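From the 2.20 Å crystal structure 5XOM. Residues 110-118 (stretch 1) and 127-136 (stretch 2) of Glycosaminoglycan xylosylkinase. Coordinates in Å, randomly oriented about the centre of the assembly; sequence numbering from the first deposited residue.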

# COMPACT_ATOMS: atom_id res chain seq x y z
N PHE A 110 12.55 17.33 16.67
CA PHE A 110 13.95 16.95 16.46
C PHE A 110 14.59 16.56 17.79
O PHE A 110 14.67 17.39 18.70
N LYS A 111 15.01 15.31 17.90
CA LYS A 111 15.68 14.79 19.08
C LYS A 111 17.16 14.59 18.80
O LYS A 111 17.52 13.69 18.03
N PRO A 112 18.04 15.41 19.36
CA PRO A 112 19.47 15.26 19.08
C PRO A 112 20.08 14.05 19.76
O PRO A 112 19.59 13.57 20.79
N LYS A 113 21.16 13.55 19.17
CA LYS A 113 21.99 12.54 19.82
C LYS A 113 22.56 13.06 21.14
O LYS A 113 23.05 14.19 21.22
N ARG A 114 22.48 12.22 22.18
CA ARG A 114 22.99 12.56 23.50
C ARG A 114 23.97 11.54 24.07
O ARG A 114 24.64 11.85 25.06
N TYR A 115 24.06 10.35 23.49
CA TYR A 115 24.89 9.27 24.01
C TYR A 115 25.55 8.55 22.85
O TYR A 115 25.08 8.61 21.71
N SER A 116 26.63 7.84 23.17
CA SER A 116 27.16 6.86 22.24
C SER A 116 26.19 5.69 22.09
O SER A 116 25.36 5.42 22.98
N ARG A 117 26.33 4.95 20.99
CA ARG A 117 25.46 3.79 20.76
C ARG A 117 25.64 2.73 21.83
O ARG A 117 24.70 2.00 22.13
N ASN A 118 26.83 2.64 22.42
CA ASN A 118 27.11 1.57 23.37
C ASN A 118 27.04 2.03 24.82
O ASN A 118 27.48 1.30 25.71
N GLU A 127 16.01 6.40 33.78
CA GLU A 127 17.10 7.35 33.88
C GLU A 127 17.48 7.91 32.50
O GLU A 127 17.32 7.24 31.47
N GLY A 128 17.99 9.14 32.49
CA GLY A 128 18.77 9.68 31.38
C GLY A 128 17.97 10.54 30.41
O GLY A 128 16.77 10.78 30.56
N TYR A 129 18.68 11.00 29.39
CA TYR A 129 18.11 11.78 28.30
C TYR A 129 17.38 10.88 27.31
O TYR A 129 17.61 9.67 27.25
N ASP A 130 16.51 11.50 26.52
CA ASP A 130 15.92 10.82 25.37
C ASP A 130 17.02 10.33 24.43
O ASP A 130 17.95 11.08 24.11
N ARG A 131 16.91 9.07 23.98
CA ARG A 131 17.83 8.50 22.99
C ARG A 131 17.22 8.65 21.60
O ARG A 131 16.16 8.06 21.31
N HIS A 132 17.88 9.42 20.74
CA HIS A 132 17.37 9.65 19.40
C HIS A 132 17.28 8.35 18.61
O HIS A 132 16.34 8.16 17.82
N ASN A 133 18.26 7.46 18.76
CA ASN A 133 18.25 6.22 18.00
C ASN A 133 17.17 5.28 18.48
O ASN A 133 16.73 4.42 17.71
N ALA A 134 16.72 5.44 19.73
CA ALA A 134 15.63 4.63 20.24
C ALA A 134 14.32 4.96 19.54
O ALA A 134 13.51 4.06 19.28
N GLU A 135 14.09 6.25 19.22
CA GLU A 135 12.88 6.62 18.49
C GLU A 135 12.84 5.93 17.13
O GLU A 135 11.79 5.46 16.70
N ILE A 136 13.98 5.89 16.44
CA ILE A 136 14.04 5.23 15.13
C ILE A 136 13.75 3.74 15.27
O ILE A 136 12.92 3.18 14.54

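Stretch 2 meets stretch 1 first as an extended loop and then as the opening turn of a helix, and the character of the contact changes along the way. Glu-127 contributes no side-chain contact to stretch 1, but its carbonyl O accepts a hydrogen bond from Arg-131 NH1 at 3.2 Å. Gly-128 follows with a positive phi of 98°, a value that favours glycine. Space demands it as well: Tyr-115 OH lies 3.2 Å from Gly-128 CA, and an ideal CB here would clash with that hydroxyl at 2.7 Å.

Tyr-129 (chi1 m) points toward stretch 1 and works through both backbone and ring. Its N donates to Tyr-115 OH at 2.9 Å and a nearly straight 165°, so the m rotamer of Tyr-115 sends a long side chain across to tie down a loop amide. The two tyrosine rings are near parallel but slid apart, with Tyr-115 CZ 3.6 Å from Tyr-129 CD2. Arg-114, with chi1 to chi3 all m, folds its guanidinium flat over one face of the Tyr-129 ring; the planes differ by 17°, and Arg-114 CZ sits 3.8 Å from the Tyr-129 ring centroid, a cation-pi stack.

Asp-130 (m) is buried and pays for its charge with Lys-111: NZ of Lys-111 reaches Asp-130 OD2 at 3.1 Å. The Asp-130 carbonyl is served by water 1, which donates to Asp-130 O and to Pro-112 O, 2.8 Å each, bridging two backbones whose carbonyl oxygens could not bond to each other.

Arg-131, at the N-cap position, starts sideways (chi1 m, chi2 and chi3 p), yet its end comes nearer. Its CD packs 3.6 Å from Tyr-115 CE2, while NH1 also donates to Tyr-129 O at 2.7 Å, bracing the loop from within.

His-132 (p) opens the helix and gives up the largest area in stretch 2. Its CB lies 3.2 Å from Lys-111 O, and one ring face receives Lys-113 CB in a CH-pi contact, 3.7 Å from that CB to the His-132 ring centroid. At the ring edge, CE1 is 3.4 Å from Arg-117 NH1. Water 2 links His-132 ND1 (2.9 Å) to Arg-114 N (2.8 Å), accepting from the amide.

Asn-133 (p) lays its CB over one face of the Arg-117 guanidinium. Ala-134 is out of reach. One turn on from Arg-131, Glu-135 (chi1 and chi2 m) completes the charge cluster: its OE2 takes Lys-111 NZ at 2.6 Å, so one buried lysine joins loop and helix through two carboxylates. Ile-136 points toward stretch 1 without touching it.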

# COMPACT_ATOMS: atom_id res chain seq x y z
CB PHE A 110 14.75 18.07 15.80
CG PHE A 110 16.21 17.75 15.66
CD1 PHE A 110 16.62 16.77 14.76
CD2 PHE A 110 17.17 18.40 16.42
CE1 PHE A 110 17.97 16.46 14.62
CE2 PHE A 110 18.52 18.09 16.28
CZ PHE A 110 18.91 17.12 15.38
CB LYS A 111 15.04 13.49 19.54
CG LYS A 111 13.57 13.67 19.82
CD LYS A 111 13.10 12.79 20.95
CE LYS A 111 11.67 13.12 21.28
NZ LYS A 111 11.06 12.08 22.14
CB PRO A 112 20.08 16.57 19.62
CG PRO A 112 19.11 17.02 20.66
CD PRO A 112 17.75 16.58 20.21
CB LYS A 113 23.13 12.14 18.88
CG LYS A 113 24.19 11.28 19.51
CD LYS A 113 25.33 11.02 18.54
CE LYS A 113 26.62 10.75 19.28
NZ LYS A 113 27.10 9.37 19.16
CB ARG A 114 21.84 12.73 24.50
CG ARG A 114 20.69 13.57 23.98
CD ARG A 114 21.09 15.01 23.81
NE ARG A 114 21.82 15.49 24.98
CZ ARG A 114 21.25 16.15 25.98
NH1 ARG A 114 19.95 16.40 25.97
NH2 ARG A 114 21.98 16.56 27.00
CB TYR A 115 24.08 8.24 24.81
CG TYR A 115 23.36 8.72 26.05
CD1 TYR A 115 24.06 9.05 27.20
CD2 TYR A 115 21.98 8.81 26.07
CE1 TYR A 115 23.39 9.47 28.34
CE2 TYR A 115 21.31 9.23 27.20
CZ TYR A 115 22.02 9.56 28.33
OH TYR A 115 21.35 9.99 29.46
CB SER A 116 28.51 6.32 22.72
OG SER A 116 29.43 7.37 22.91
CB ARG A 117 25.75 3.15 19.41
CG ARG A 117 25.33 4.00 18.23
CD ARG A 117 23.79 4.02 18.05
NE ARG A 117 23.49 4.51 16.72
CZ ARG A 117 23.49 5.79 16.41
NH1 ARG A 117 23.74 6.73 17.32
NH2 ARG A 117 23.24 6.16 15.16
CB ASN A 118 28.47 0.95 23.06
CG ASN A 118 29.61 1.92 23.24
OD1 ASN A 118 29.40 3.13 23.34
ND2 ASN A 118 30.82 1.39 23.30
CB GLU A 127 18.32 6.65 34.50
CG GLU A 127 19.45 7.55 34.93
CD GLU A 127 19.14 8.25 36.23
OE1 GLU A 127 18.20 7.81 36.94
OE2 GLU A 127 19.83 9.24 36.55
CB TYR A 129 19.19 12.52 27.52
CG TYR A 129 20.16 13.31 28.37
CD1 TYR A 129 19.70 14.21 29.30
CD2 TYR A 129 21.52 13.14 28.24
CE1 TYR A 129 20.58 14.94 30.08
CE2 TYR A 129 22.40 13.86 29.02
CZ TYR A 129 21.92 14.75 29.94
OH TYR A 129 22.80 15.48 30.72
CB ASP A 130 15.01 11.80 24.62
CG ASP A 130 13.62 11.89 25.23
OD1 ASP A 130 13.43 11.33 26.33
OD2 ASP A 130 12.74 12.56 24.64
CB ARG A 131 18.14 7.03 23.26
CG ARG A 131 19.22 6.78 24.32
CD ARG A 131 18.76 7.16 25.71
NE ARG A 131 17.95 6.10 26.27
CZ ARG A 131 17.41 6.15 27.48
NH1 ARG A 131 17.58 7.19 28.29
NH2 ARG A 131 16.67 5.13 27.89
CB HIS A 132 18.26 10.65 18.67
CG HIS A 132 19.57 10.06 18.21
ND1 HIS A 132 20.48 9.51 19.09
CD2 HIS A 132 20.10 9.91 16.98
CE1 HIS A 132 21.52 9.06 18.42
NE2 HIS A 132 21.32 9.30 17.13
CB ASN A 133 19.62 5.53 18.08
CG ASN A 133 19.98 5.11 19.50
OD1 ASN A 133 19.86 5.90 20.44
ND2 ASN A 133 20.39 3.85 19.65
CB ALA A 134 15.49 4.82 21.75
CB GLU A 135 12.80 8.14 18.30
CG GLU A 135 12.52 8.95 19.58
CD GLU A 135 11.04 8.98 19.99
OE1 GLU A 135 10.23 8.15 19.51
OE2 GLU A 135 10.69 9.85 20.81
CB ILE A 136 15.41 5.47 14.48
CG1 ILE A 136 15.63 6.97 14.26
CG2 ILE A 136 15.51 4.73 13.15
CD1 ILE A 136 17.05 7.34 13.98
O HOH W 1 17.42 13.43 22.59
O HOH W 2 21.32 9.64 21.90